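Local coordinates for protein iminosuccinate reductase (Paracoccus denitrificans, PDB 6RQA) that reduces iminosuccinate to L-aspartate with NADH, regenerating the amino group donor for the first step of the beta-hydroxyaspartate cycle of glyoxylate assimilation, at residues A31-P36 with K331-A336; E44-S49 with G77-A82; P94-H99 with N103-V108; A120-N125 with Q324-L329; A134-S139 with A161-A166. One frame throughout, in Å; residues are numbered along the deposited sequence.

Contact 1: residues A31-P36 with K331-A336; sequences AGLMTP and KHKGVA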
# COMPACT_ATOMS: atom_id res chain seq x y z
N ALA A 31 20.91 10.88 -8.80
CA ALA A 31 22.02 10.61 -9.72
C ALA A 31 23.36 10.91 -9.07
O ALA A 31 24.32 10.15 -9.25
CB ALA A 31 21.85 11.43 -11.00
N GLY A 32 23.45 12.00 -8.31
CA GLY A 32 24.69 12.35 -7.65
C GLY A 32 25.02 11.53 -6.42
O GLY A 32 26.10 11.70 -5.85
N LEU A 33 24.11 10.65 -6.00
CA LEU A 33 24.30 9.81 -4.82
C LEU A 33 24.52 8.34 -5.16
O LEU A 33 25.40 7.71 -4.59
CB LEU A 33 23.10 9.94 -3.88
CG LEU A 33 22.88 11.32 -3.26
CD1 LEU A 33 21.54 11.37 -2.54
CD2 LEU A 33 24.01 11.66 -2.30
N MET A 34 23.74 7.80 -6.09
CA MET A 34 23.82 6.38 -6.42
C MET A 34 24.83 6.12 -7.53
O MET A 34 25.02 6.94 -8.43
CB MET A 34 22.45 5.85 -6.84
CG MET A 34 21.75 5.06 -5.76
SD MET A 34 22.65 3.56 -5.35
CE MET A 34 22.12 3.31 -3.66
N THR A 35 25.48 4.97 -7.44
CA THR A 35 26.39 4.45 -8.44
C THR A 35 25.96 3.03 -8.76
O THR A 35 25.31 2.37 -7.94
CB THR A 35 27.84 4.46 -7.96
OG1 THR A 35 27.99 3.59 -6.84
CG2 THR A 35 28.26 5.87 -7.55
N PRO A 36 26.29 2.52 -9.95
CA PRO A 36 25.97 1.12 -10.26
C PRO A 36 26.60 0.13 -9.29
O PRO A 36 26.03 -0.95 -9.07
CB PRO A 36 26.52 0.94 -11.68
CG PRO A 36 26.47 2.31 -12.27
CD PRO A 36 26.81 3.24 -11.13
N LYS A 331 22.27 12.01 3.85
CA LYS A 331 22.61 12.60 5.13
C LYS A 331 24.09 12.97 5.21
O LYS A 331 24.45 13.97 5.83
CB LYS A 331 22.25 11.65 6.27
CG LYS A 331 20.75 11.46 6.47
CD LYS A 331 20.45 10.75 7.78
CE LYS A 331 20.98 9.32 7.78
NZ LYS A 331 20.68 8.63 9.07
N HIS A 332 24.95 12.17 4.57
CA HIS A 332 26.38 12.49 4.55
C HIS A 332 26.66 13.68 3.65
O HIS A 332 27.38 14.61 4.03
CB HIS A 332 27.18 11.27 4.11
CG HIS A 332 28.64 11.54 3.93
ND1 HIS A 332 29.27 11.43 2.71
CD2 HIS A 332 29.59 11.91 4.81
CE1 HIS A 332 30.55 11.72 2.85
NE2 HIS A 332 30.77 12.02 4.12
N LYS A 333 26.10 13.67 2.44
CA LYS A 333 26.31 14.76 1.50
C LYS A 333 25.59 16.04 1.92
O LYS A 333 25.96 17.13 1.47
CB LYS A 333 25.87 14.34 0.10
CG LYS A 333 26.29 15.29 -1.01
CD LYS A 333 25.84 14.80 -2.38
CE LYS A 333 26.28 15.74 -3.48
NZ LYS A 333 25.92 15.22 -4.83
N GLY A 334 24.58 15.93 2.78
CA GLY A 334 23.83 17.09 3.22
C GLY A 334 22.68 17.48 2.33
O GLY A 334 22.24 18.63 2.38
N VAL A 335 22.17 16.56 1.52
CA VAL A 335 21.09 16.85 0.58
C VAL A 335 19.79 16.19 1.02
O VAL A 335 18.87 16.04 0.22
CB VAL A 335 21.47 16.45 -0.85
CG1 VAL A 335 22.69 17.23 -1.31
CG2 VAL A 335 21.74 14.95 -0.93
N ALA A 336 19.69 15.79 2.29
CA ALA A 336 18.49 15.18 2.83
C ALA A 336 17.69 16.24 3.57
O ALA A 336 18.15 16.78 4.58
CB ALA A 336 18.84 14.02 3.76
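Leu33 and Lys333 bring the backbones of 31-36 and 331-336 nearest, with Leu33 CA and Lys333 CA still 8.3 Å apart, so the gap is spanned from side chains, one of which ends near a backbone carbonyl. Both segments change course here. The chain leaves the weakly bonded helix around 31-33, and Thr35 then takes the N-cap position of the next helix, its OG1 accepting from Ala38 N. On the other side helix 316-333 stops at Lys333, and Gly334 leaves helical geometry with a positive phi of 87°, a value at which a CB would press on the preceding carbonyl O.

Leu33 carries the contact with both branches. Its CD2 lies 3.6 Å from Lys333 CD and 4.0 Å from Lys333 CB, the leucine slanting across the aliphatic part of the lysine. The other branch meets a valine tip to tip, Leu33 CD1 standing 3.9 Å from Val335 CG2. Lys333 starts with CG anti to its own N (chi1 -169°) and stays extended, which carries the ammonium past the leucine to the backbone of Gly32. There Lys333 NZ is 3.7 Å from Gly32 O, a distance that suggests at most a loose electrostatic attraction, at a solvent-exposed margin of the contact.

Around this pairing, Met34 packs on Val322 and Ala325 of helix 316-333 and on Leu130 of helix 125-143, while Ala31 touches Leu126 of the latter. The contact thus joins a short N-terminal helix to the C-terminal turn between helix 316-333 and strand 337-339, which pairs with strand 22-25 and is outermost within this chain.

Contact 2: residues E44-S49 with G77-A82; sequences EAVFAS and GFDASA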
# COMPACT_ATOMS: atom_id res chain seq x y z
N GLU A 44 22.44 -7.20 -4.18
CA GLU A 44 23.06 -8.49 -3.92
C GLU A 44 22.79 -8.95 -2.49
O GLU A 44 22.44 -10.11 -2.25
CB GLU A 44 24.56 -8.42 -4.19
CG GLU A 44 25.35 -9.61 -3.65
CD GLU A 44 26.82 -9.52 -3.98
OE1 GLU A 44 27.28 -10.25 -4.88
OE2 GLU A 44 27.53 -8.70 -3.35
N ALA A 45 22.93 -8.04 -1.52
CA ALA A 45 22.66 -8.39 -0.13
C ALA A 45 21.19 -8.71 0.09
O ALA A 45 20.86 -9.57 0.92
CB ALA A 45 23.09 -7.25 0.79
N VAL A 46 20.29 -8.05 -0.64
CA VAL A 46 18.86 -8.29 -0.44
C VAL A 46 18.46 -9.66 -0.98
O VAL A 46 17.60 -10.34 -0.41
CB VAL A 46 18.03 -7.16 -1.08
CG1 VAL A 46 16.97 -7.71 -2.03
CG2 VAL A 46 17.38 -6.32 0.01
N PHE A 47 19.09 -10.10 -2.07
CA PHE A 47 18.83 -11.45 -2.57
C PHE A 47 19.26 -12.50 -1.55
O PHE A 47 18.58 -13.52 -1.37
CB PHE A 47 19.55 -11.67 -3.90
CG PHE A 47 18.75 -11.25 -5.10
CD1 PHE A 47 17.73 -12.05 -5.58
CD2 PHE A 47 19.02 -10.06 -5.76
CE1 PHE A 47 16.99 -11.67 -6.68
CE2 PHE A 47 18.29 -9.67 -6.86
CZ PHE A 47 17.27 -10.48 -7.32
N ALA A 48 20.39 -12.27 -0.88
CA ALA A 48 20.85 -13.21 0.14
C ALA A 48 19.92 -13.22 1.35
O ALA A 48 19.64 -14.28 1.92
CB ALA A 48 22.28 -12.88 0.55
N SER A 49 19.44 -12.04 1.76
CA SER A 49 18.54 -11.97 2.91
C SER A 49 17.23 -12.68 2.63
O SER A 49 16.66 -13.32 3.53
CB SER A 49 18.29 -10.51 3.29
OG SER A 49 19.50 -9.86 3.64
N GLY A 77 7.56 -4.36 2.06
CA GLY A 77 8.49 -5.40 2.47
C GLY A 77 9.16 -5.02 3.77
O GLY A 77 9.06 -3.88 4.25
N PHE A 78 9.87 -6.00 4.34
CA PHE A 78 10.58 -5.81 5.59
C PHE A 78 11.87 -6.61 5.57
O PHE A 78 11.86 -7.79 5.22
CB PHE A 78 9.71 -6.22 6.79
CG PHE A 78 10.43 -6.18 8.11
CD1 PHE A 78 11.12 -5.04 8.50
CD2 PHE A 78 10.42 -7.27 8.96
CE1 PHE A 78 11.78 -5.00 9.72
CE2 PHE A 78 11.07 -7.24 10.17
CZ PHE A 78 11.75 -6.10 10.56
N ASP A 79 12.97 -5.95 5.94
CA ASP A 79 14.29 -6.58 6.02
C ASP A 79 14.70 -6.58 7.49
O ASP A 79 15.21 -5.59 8.00
CB ASP A 79 15.30 -5.83 5.15
CG ASP A 79 16.62 -6.58 4.99
OD1 ASP A 79 17.02 -7.31 5.92
OD2 ASP A 79 17.25 -6.44 3.92
N ALA A 80 14.46 -7.71 8.16
CA ALA A 80 14.82 -7.82 9.57
C ALA A 80 16.33 -7.77 9.79
O ALA A 80 16.77 -7.39 10.88
CB ALA A 80 14.25 -9.11 10.16
N SER A 81 17.12 -8.14 8.79
CA SER A 81 18.57 -8.12 8.94
C SER A 81 19.10 -6.69 8.96
O SER A 81 19.94 -6.33 9.80
CB SER A 81 19.23 -8.92 7.82
OG SER A 81 20.64 -8.91 7.94
N ALA A 82 18.63 -5.85 8.04
CA ALA A 82 19.07 -4.47 7.93
C ALA A 82 18.13 -3.49 8.64
O ALA A 82 18.44 -2.30 8.69
CB ALA A 82 19.21 -4.07 6.46
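Val46 and Ser49, one turn apart on helix 36-51, border the Asp79 carboxylate at the end of strand 71-79, and what crosses between them is van der Waals packing. Val46 CG2 approaches Asp79 OD2 to 3.9 Å, the two side chains running aslant. Ser49 OG lies 4.1 Å from the same oxygen and 4.3 Å from Ser81 CB, without a bond to either.

The hydrogen bonds stay within each segment. Ser49 OG gives to Ala45 O at 3.1 Å, and Ser49 N reaches that carbonyl from the opposite face of its plane, so two donors grip one acceptor. With CG anti to the backbone N (chi1 -169°) the Asp79 carboxylate comes beside the helix, and chi2 of -32° leaves OD1 turned to its own chain. Ala82 N, three residues on, donates to Asp79 OD1 at 3.0 Å and 161° from above the carboxylate plane, making an Asx motif; Ser81 N adds a weak bond. Replacing Asp79 by an alanine would probably leave Ala82 N without its acceptor and the turn freer to move.

OD1 is thus engaged by backbone N-H groups while OD2 meets the helix by packing alone, so the contact rests on shape, not on a polar link.

Contact 3: residues P94-H99 with N103-V108; sequences PNNQKH and NHQSTV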
# COMPACT_ATOMS: atom_id res chain seq x y z
N PRO A 94 -0.12 5.71 -18.69
CA PRO A 94 0.20 5.58 -20.13
C PRO A 94 0.14 6.88 -20.90
O PRO A 94 0.75 6.97 -21.97
CB PRO A 94 -0.87 4.59 -20.64
CG PRO A 94 -1.38 3.90 -19.41
CD PRO A 94 -1.30 4.91 -18.31
N ASN A 95 -0.56 7.90 -20.41
CA ASN A 95 -0.75 9.14 -21.15
C ASN A 95 0.02 10.30 -20.53
O ASN A 95 -0.30 11.46 -20.79
CB ASN A 95 -2.24 9.48 -21.23
CG ASN A 95 -3.09 8.27 -21.56
OD1 ASN A 95 -4.02 7.93 -20.83
ND2 ASN A 95 -2.76 7.60 -22.66
N ASN A 96 1.04 10.01 -19.72
CA ASN A 96 1.78 11.05 -19.03
C ASN A 96 2.57 11.96 -19.97
O ASN A 96 3.06 13.00 -19.52
CB ASN A 96 2.72 10.43 -18.00
CG ASN A 96 2.30 10.74 -16.57
OD1 ASN A 96 1.19 11.22 -16.33
ND2 ASN A 96 3.19 10.47 -15.63
N GLN A 97 2.70 11.60 -21.25
CA GLN A 97 3.42 12.46 -22.17
C GLN A 97 2.73 13.80 -22.34
O GLN A 97 3.40 14.82 -22.59
CB GLN A 97 3.58 11.76 -23.53
CG GLN A 97 4.47 12.50 -24.51
CD GLN A 97 4.55 11.82 -25.86
OE1 GLN A 97 3.54 11.62 -26.53
NE2 GLN A 97 5.76 11.44 -26.26
N LYS A 98 1.41 13.84 -22.20
CA LYS A 98 0.68 15.10 -22.31
C LYS A 98 0.95 16.03 -21.13
O LYS A 98 0.73 17.24 -21.25
CB LYS A 98 -0.82 14.84 -22.45
CG LYS A 98 -1.49 14.33 -21.19
CD LYS A 98 -2.81 13.67 -21.53
CE LYS A 98 -3.52 13.17 -20.28
NZ LYS A 98 -4.79 12.47 -20.64
N HIS A 99 1.42 15.49 -20.01
CA HIS A 99 1.85 16.29 -18.87
C HIS A 99 3.35 16.54 -18.88
O HIS A 99 3.88 17.10 -17.91
CB HIS A 99 1.44 15.61 -17.56
CG HIS A 99 -0.03 15.39 -17.42
ND1 HIS A 99 -0.91 16.41 -17.13
CD2 HIS A 99 -0.79 14.27 -17.53
CE1 HIS A 99 -2.14 15.94 -17.06
NE2 HIS A 99 -2.09 14.64 -17.30
N ASN A 103 6.15 7.94 -18.09
CA ASN A 103 4.97 7.15 -17.75
C ASN A 103 5.11 6.47 -16.40
O ASN A 103 4.12 6.30 -15.68
CB ASN A 103 4.69 6.12 -18.85
CG ASN A 103 4.31 6.75 -20.17
OD1 ASN A 103 3.93 7.93 -20.23
ND2 ASN A 103 4.40 5.98 -21.25
N HIS A 104 6.33 6.07 -16.03
CA HIS A 104 6.57 5.40 -14.76
C HIS A 104 6.76 6.44 -13.66
O HIS A 104 7.66 7.28 -13.75
CB HIS A 104 7.79 4.49 -14.86
CG HIS A 104 7.58 3.28 -15.70
ND1 HIS A 104 6.79 2.22 -15.30
CD2 HIS A 104 8.05 2.95 -16.93
CE1 HIS A 104 6.78 1.29 -16.24
NE2 HIS A 104 7.54 1.71 -17.24
N GLN A 105 5.92 6.37 -12.63
CA GLN A 105 6.02 7.25 -11.47
C GLN A 105 5.95 6.41 -10.21
O GLN A 105 5.04 5.59 -10.06
CB GLN A 105 4.89 8.30 -11.47
CG GLN A 105 4.90 9.22 -12.68
CD GLN A 105 6.11 10.13 -12.71
OE1 GLN A 105 6.62 10.53 -11.67
NE2 GLN A 105 6.56 10.47 -13.91
N SER A 106 6.91 6.60 -9.31
CA SER A 106 6.96 5.83 -8.08
C SER A 106 7.68 6.62 -7.01
O SER A 106 8.42 7.56 -7.30
CB SER A 106 7.64 4.47 -8.30
OG SER A 106 8.99 4.64 -8.70
N THR A 107 7.44 6.23 -5.76
CA THR A 107 8.02 6.90 -4.60
C THR A 107 8.18 5.89 -3.48
O THR A 107 7.24 5.14 -3.19
CB THR A 107 7.14 8.07 -4.14
OG1 THR A 107 6.88 8.94 -5.25
CG2 THR A 107 7.83 8.86 -3.04
N VAL A 108 9.35 5.87 -2.86
CA VAL A 108 9.64 4.95 -1.76
C VAL A 108 9.43 5.69 -0.44
O VAL A 108 9.93 6.80 -0.25
CB VAL A 108 11.08 4.41 -1.85
CG1 VAL A 108 11.34 3.43 -0.71
CG2 VAL A 108 11.30 3.73 -3.19
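The amides of Asn96 and Gln105 meet at an oblique crossing, their planes 60° apart, so neither lies flat on the other. Asn96 ND2 comes 3.6 Å from Gln105 CG and 3.8 Å from Gln105 NE2. The two nitrogens can sit side by side because both donate to one acceptor, Ile102 O, in the link between the segments; Asn96 ND2 also bonds to Thr115 O of the second subunit. Away from the crossing, one face of the His99 ring is covered by Lys98 CG, offset toward the rim.

The third amide belongs to Asn103. It leaves the backbone with CG beside its own N (chi1 -66°), a turn that carries its end in toward the loop. Asn103 OD1 is 3.6 Å from Asn96 CB and equally 3.6 Å from Asn96 N, while Asn103 ND2 lies 3.8 Å from Pro94 O, which is packing distance. Asn103 ND2 also makes a weak bond to Tyr92 OH. With an alanine here, Pro94 and Asn96 would probably lose the group they pack against and Tyr92 OH its weak donor.

The loop itself is compact: its 3-10 turn is closed by the bond from His99 N to Asn96 O at 3.0 Å, and Asn96 CA stands only 5.2 Å from Asn103 CA. Strands 84-92 and 104-111 are antiparallel neighbours, paired at Gln105 with Gly91, so this is the long connecting loop of a beta hairpin, whose returning strand brings His104 to the bound NAD.

Contact 4: residues A120-N125 with Q324-L329; sequences AAVGGN and QAVVEL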
# COMPACT_ATOMS: atom_id res chain seq x y z
N ALA A 120 11.52 8.38 6.00
CA ALA A 120 12.07 8.96 4.78
C ALA A 120 11.09 8.82 3.63
O ALA A 120 10.27 7.89 3.59
CB ALA A 120 13.41 8.32 4.41
N ALA A 121 11.18 9.75 2.69
CA ALA A 121 10.49 9.68 1.41
C ALA A 121 11.50 9.99 0.32
O ALA A 121 12.15 11.04 0.35
CB ALA A 121 9.31 10.66 1.34
N VAL A 122 11.64 9.08 -0.64
CA VAL A 122 12.67 9.18 -1.67
C VAL A 122 12.02 9.05 -3.04
O VAL A 122 11.11 8.23 -3.23
CB VAL A 122 13.75 8.09 -1.49
CG1 VAL A 122 14.90 8.31 -2.45
CG2 VAL A 122 14.25 8.07 -0.05
N GLY A 123 12.47 9.86 -3.99
CA GLY A 123 12.03 9.69 -5.36
C GLY A 123 12.43 8.32 -5.89
O GLY A 123 13.55 7.85 -5.68
N GLY A 124 11.50 7.68 -6.60
CA GLY A 124 11.70 6.29 -6.97
C GLY A 124 11.88 6.01 -8.44
O GLY A 124 12.09 4.85 -8.82
N ASN A 125 11.81 7.04 -9.29
CA ASN A 125 11.94 6.82 -10.73
C ASN A 125 13.32 6.27 -11.07
O ASN A 125 13.45 5.15 -11.58
CB ASN A 125 11.66 8.12 -11.49
CG ASN A 125 10.20 8.51 -11.45
OD1 ASN A 125 9.33 7.68 -11.18
ND2 ASN A 125 9.92 9.78 -11.73
N GLN A 324 17.18 3.02 1.06
CA GLN A 324 17.83 3.18 2.35
C GLN A 324 19.27 3.64 2.19
O GLN A 324 19.75 4.50 2.94
CB GLN A 324 17.76 1.88 3.15
CG GLN A 324 18.59 1.87 4.43
CD GLN A 324 18.16 2.95 5.42
OE1 GLN A 324 17.04 3.47 5.35
NE2 GLN A 324 19.05 3.28 6.35
N ALA A 325 19.98 3.07 1.22
CA ALA A 325 21.35 3.51 0.95
C ALA A 325 21.39 4.95 0.48
O ALA A 325 22.34 5.68 0.80
CB ALA A 325 22.00 2.59 -0.09
N VAL A 326 20.38 5.39 -0.28
CA VAL A 326 20.34 6.77 -0.75
C VAL A 326 20.17 7.73 0.42
O VAL A 326 20.80 8.79 0.47
CB VAL A 326 19.22 6.94 -1.80
CG1 VAL A 326 18.84 8.40 -1.95
CG2 VAL A 326 19.67 6.37 -3.13
N VAL A 327 19.30 7.38 1.37
CA VAL A 327 19.10 8.24 2.54
C VAL A 327 20.40 8.36 3.34
O VAL A 327 20.73 9.44 3.85
CB VAL A 327 17.95 7.71 3.41
CG1 VAL A 327 17.74 8.59 4.62
CG2 VAL A 327 16.67 7.62 2.59
N GLU A 328 21.15 7.26 3.45
CA GLU A 328 22.42 7.30 4.16
C GLU A 328 23.40 8.26 3.48
O GLU A 328 24.04 9.08 4.15
CB GLU A 328 23.03 5.90 4.24
CG GLU A 328 22.15 4.85 4.90
CD GLU A 328 22.21 4.87 6.42
OE1 GLU A 328 22.51 5.94 6.99
OE2 GLU A 328 21.97 3.81 7.03
N LEU A 329 23.51 8.18 2.16
CA LEU A 329 24.40 9.08 1.43
C LEU A 329 23.90 10.51 1.47
O LEU A 329 24.70 11.45 1.57
CB LEU A 329 24.55 8.60 -0.02
CG LEU A 329 25.18 7.22 -0.20
CD1 LEU A 329 24.92 6.69 -1.60
CD2 LEU A 329 26.67 7.28 0.08
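Val122 points from strand 118-123 at helix 316-333, and its CB forks into two methyls that find different partners on the helix. From CB the CG1 branch, anti to the backbone N (chi1 -173°), runs to Val326 CG1 at 4.0 Å. The CG2 branch takes the other direction and ends 3.6 Å from Val327 CG2, the side chains crossing at a slant in both pairs. The two arms of one valine thus pack on consecutive helix residues.

Val327 CG2 has a second neighbour: Ala120 CB, two residues earlier on the strand and therefore on the same side of the sheet, lies 3.8 Å away. Between them Ala120 and Val122 give this methyl a partner on each of two strand positions. The backbones keep their distance, Ala120 CA and Val327 CA being 7.4 Å apart.

This is helix-on-sheet packing. The axes of strand 120-123 and helix 324-329 come within 9.3 Å at 102°, so the helix runs nearly square across the strand and can serve its neighbours in the mixed sheet as well: Val327 also touches Leu23 of strand 22-25 and Leu110 of strand 104-111. At the helix 30-33 end of the interface, Ile30 packs on both Val122 and Val326. Gln324, which starts away from the strand but bends back to touch Leu110, makes a weak bond from NE2 to Glu328 OE2, one turn along.

Contact 5: residues A134-S139 with A161-A166; sequences AASAVS and AFQMRA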
# COMPACT_ATOMS: atom_id res chain seq x y z
N ALA A 134 20.61 -3.53 -11.35
CA ALA A 134 21.43 -4.23 -10.36
C ALA A 134 20.99 -5.68 -10.22
O ALA A 134 21.84 -6.58 -10.11
CB ALA A 134 21.36 -3.51 -9.02
N ALA A 135 19.68 -5.93 -10.23
CA ALA A 135 19.19 -7.30 -10.13
C ALA A 135 19.69 -8.16 -11.29
O ALA A 135 20.12 -9.30 -11.09
CB ALA A 135 17.66 -7.31 -10.08
N SER A 136 19.65 -7.62 -12.51
CA SER A 136 20.17 -8.36 -13.66
C SER A 136 21.67 -8.58 -13.54
O SER A 136 22.18 -9.63 -13.94
CB SER A 136 19.84 -7.61 -14.95
OG SER A 136 20.34 -8.31 -16.08
N ALA A 137 22.40 -7.61 -12.99
CA ALA A 137 23.84 -7.76 -12.84
C ALA A 137 24.20 -8.81 -11.80
O ALA A 137 25.22 -9.50 -11.94
CB ALA A 137 24.48 -6.41 -12.48
N VAL A 138 23.38 -8.96 -10.76
CA VAL A 138 23.63 -10.00 -9.76
C VAL A 138 23.50 -11.38 -10.39
O VAL A 138 24.33 -12.26 -10.15
CB VAL A 138 22.68 -9.82 -8.56
CG1 VAL A 138 22.78 -11.01 -7.62
CG2 VAL A 138 22.99 -8.53 -7.82
N SER A 139 22.46 -11.58 -11.20
CA SER A 139 22.30 -12.86 -11.89
C SER A 139 23.46 -13.13 -12.84
O SER A 139 23.86 -14.28 -13.02
CB SER A 139 20.98 -12.89 -12.66
OG SER A 139 21.03 -12.03 -13.78
N ALA A 161 19.70 1.23 -21.25
CA ALA A 161 20.99 1.85 -20.97
C ALA A 161 21.48 1.48 -19.58
O ALA A 161 22.66 1.16 -19.40
CB ALA A 161 20.88 3.37 -21.11
N PHE A 162 20.60 1.53 -18.58
CA PHE A 162 20.99 1.15 -17.22
C PHE A 162 21.38 -0.32 -17.15
O PHE A 162 22.32 -0.68 -16.42
CB PHE A 162 19.85 1.45 -16.25
CG PHE A 162 19.42 2.89 -16.24
CD1 PHE A 162 20.05 3.80 -15.41
CD2 PHE A 162 18.40 3.34 -17.06
CE1 PHE A 162 19.67 5.13 -15.40
CE2 PHE A 162 18.02 4.66 -17.06
CZ PHE A 162 18.65 5.56 -16.23
N GLN A 163 20.69 -1.17 -17.90
CA GLN A 163 21.04 -2.59 -17.91
C GLN A 163 22.44 -2.82 -18.47
O GLN A 163 23.20 -3.64 -17.94
CB GLN A 163 20.01 -3.38 -18.71
CG GLN A 163 18.57 -3.21 -18.23
CD GLN A 163 18.32 -3.82 -16.87
OE1 GLN A 163 18.92 -4.82 -16.49
NE2 GLN A 163 17.41 -3.21 -16.11
N MET A 164 22.80 -2.09 -19.53
CA MET A 164 24.11 -2.28 -20.14
C MET A 164 25.22 -1.77 -19.23
O MET A 164 26.28 -2.41 -19.12
CB MET A 164 24.16 -1.59 -21.50
CG MET A 164 25.41 -1.90 -22.31
SD MET A 164 25.47 -1.06 -23.91
CE MET A 164 23.98 -1.67 -24.67
N ARG A 165 25.01 -0.63 -18.58
CA ARG A 165 26.03 -0.09 -17.69
C ARG A 165 26.26 -1.00 -16.49
O ARG A 165 27.41 -1.24 -16.09
CB ARG A 165 25.65 1.32 -17.23
CG ARG A 165 25.91 2.40 -18.26
CD ARG A 165 25.76 3.79 -17.67
NE ARG A 165 24.37 4.18 -17.50
CZ ARG A 165 23.69 4.91 -18.38
NH1 ARG A 165 24.27 5.33 -19.49
NH2 ARG A 165 22.42 5.22 -18.14
N ALA A 166 25.18 -1.54 -15.91
CA ALA A 166 25.34 -2.41 -14.75
C ALA A 166 25.97 -3.74 -15.14
O ALA A 166 26.72 -4.32 -14.34
CB ALA A 166 23.98 -2.65 -14.08
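Gln163 lays the end of its amide against Ser136: OE1 is 3.3 Å from Ser136 CB and 3.8 Å from Ser136 OG, a packing contact with no bond assigned between them. The glutamine gets there by bending at its second torsion (chi2 -68°), which folds the chain round toward helix 125-143 instead of letting it run on past. The next residue after Ser136, Ala137, meets Ala166, about one turn beyond Gln163. Their methyls touch, Ala137 CB to Ala166 CB at 4.1 Å, and Ala137 CB also rests 3.6 Å from Ala166 O, so the alanine bears on backbone as well as side chain.

Such small residues bring the helices close: Ala137 CA and Ala166 CA are 5.9 Å apart, and the axes of 134-139 and 161-166 approach to 8.7 Å at a crossing angle of -37°. Helix 158-170 is the first helix of the Rossmann fold, following strand 150-154 of the parallel sheet; His158 and Gln159 at its start bind NAD(+), as does Arg131 on helix 125-143.

Helix 36-51 also packs on helix 125-143, with Ile43 on Ala134, whose CB points away from 161-166, and Phe40 on Ala137. Ser139 OG donates to Ser136 O at 2.7 Å, tilted 29° from the carbonyl plane, and is also bonded to His236 NE2. Ser136 itself touches Met240, another NAD(+)-binding residue, whereas Gln163 has Ile218 and Thr132 beside it.

In the fold
Contacts 1 and 4 share helix 316-333, with centres 9 Å apart, and join directly where Met34 CG meets Val326 CG2 at 3.6 Å. Contact 4 meets contact 3 through neighbouring strands of the mixed sheet, 104-111 and 118-123, where Val108 O probably accepts from Val122 N at 2.9 Å. Contact 2 reaches that sheet farther along and touches contact 5, which brings in the Rossmann domain, by Phe47 CE2 on Ala135 CB at 4.0 Å. The bound NAD touches His104 and lies about 7 Å from the side chain of Asn103 and 6 Å from that of Gln163. The side chain of Lys88, proton donor/acceptor by similarity, lies about 9 Å from those of Gln105 and Val122.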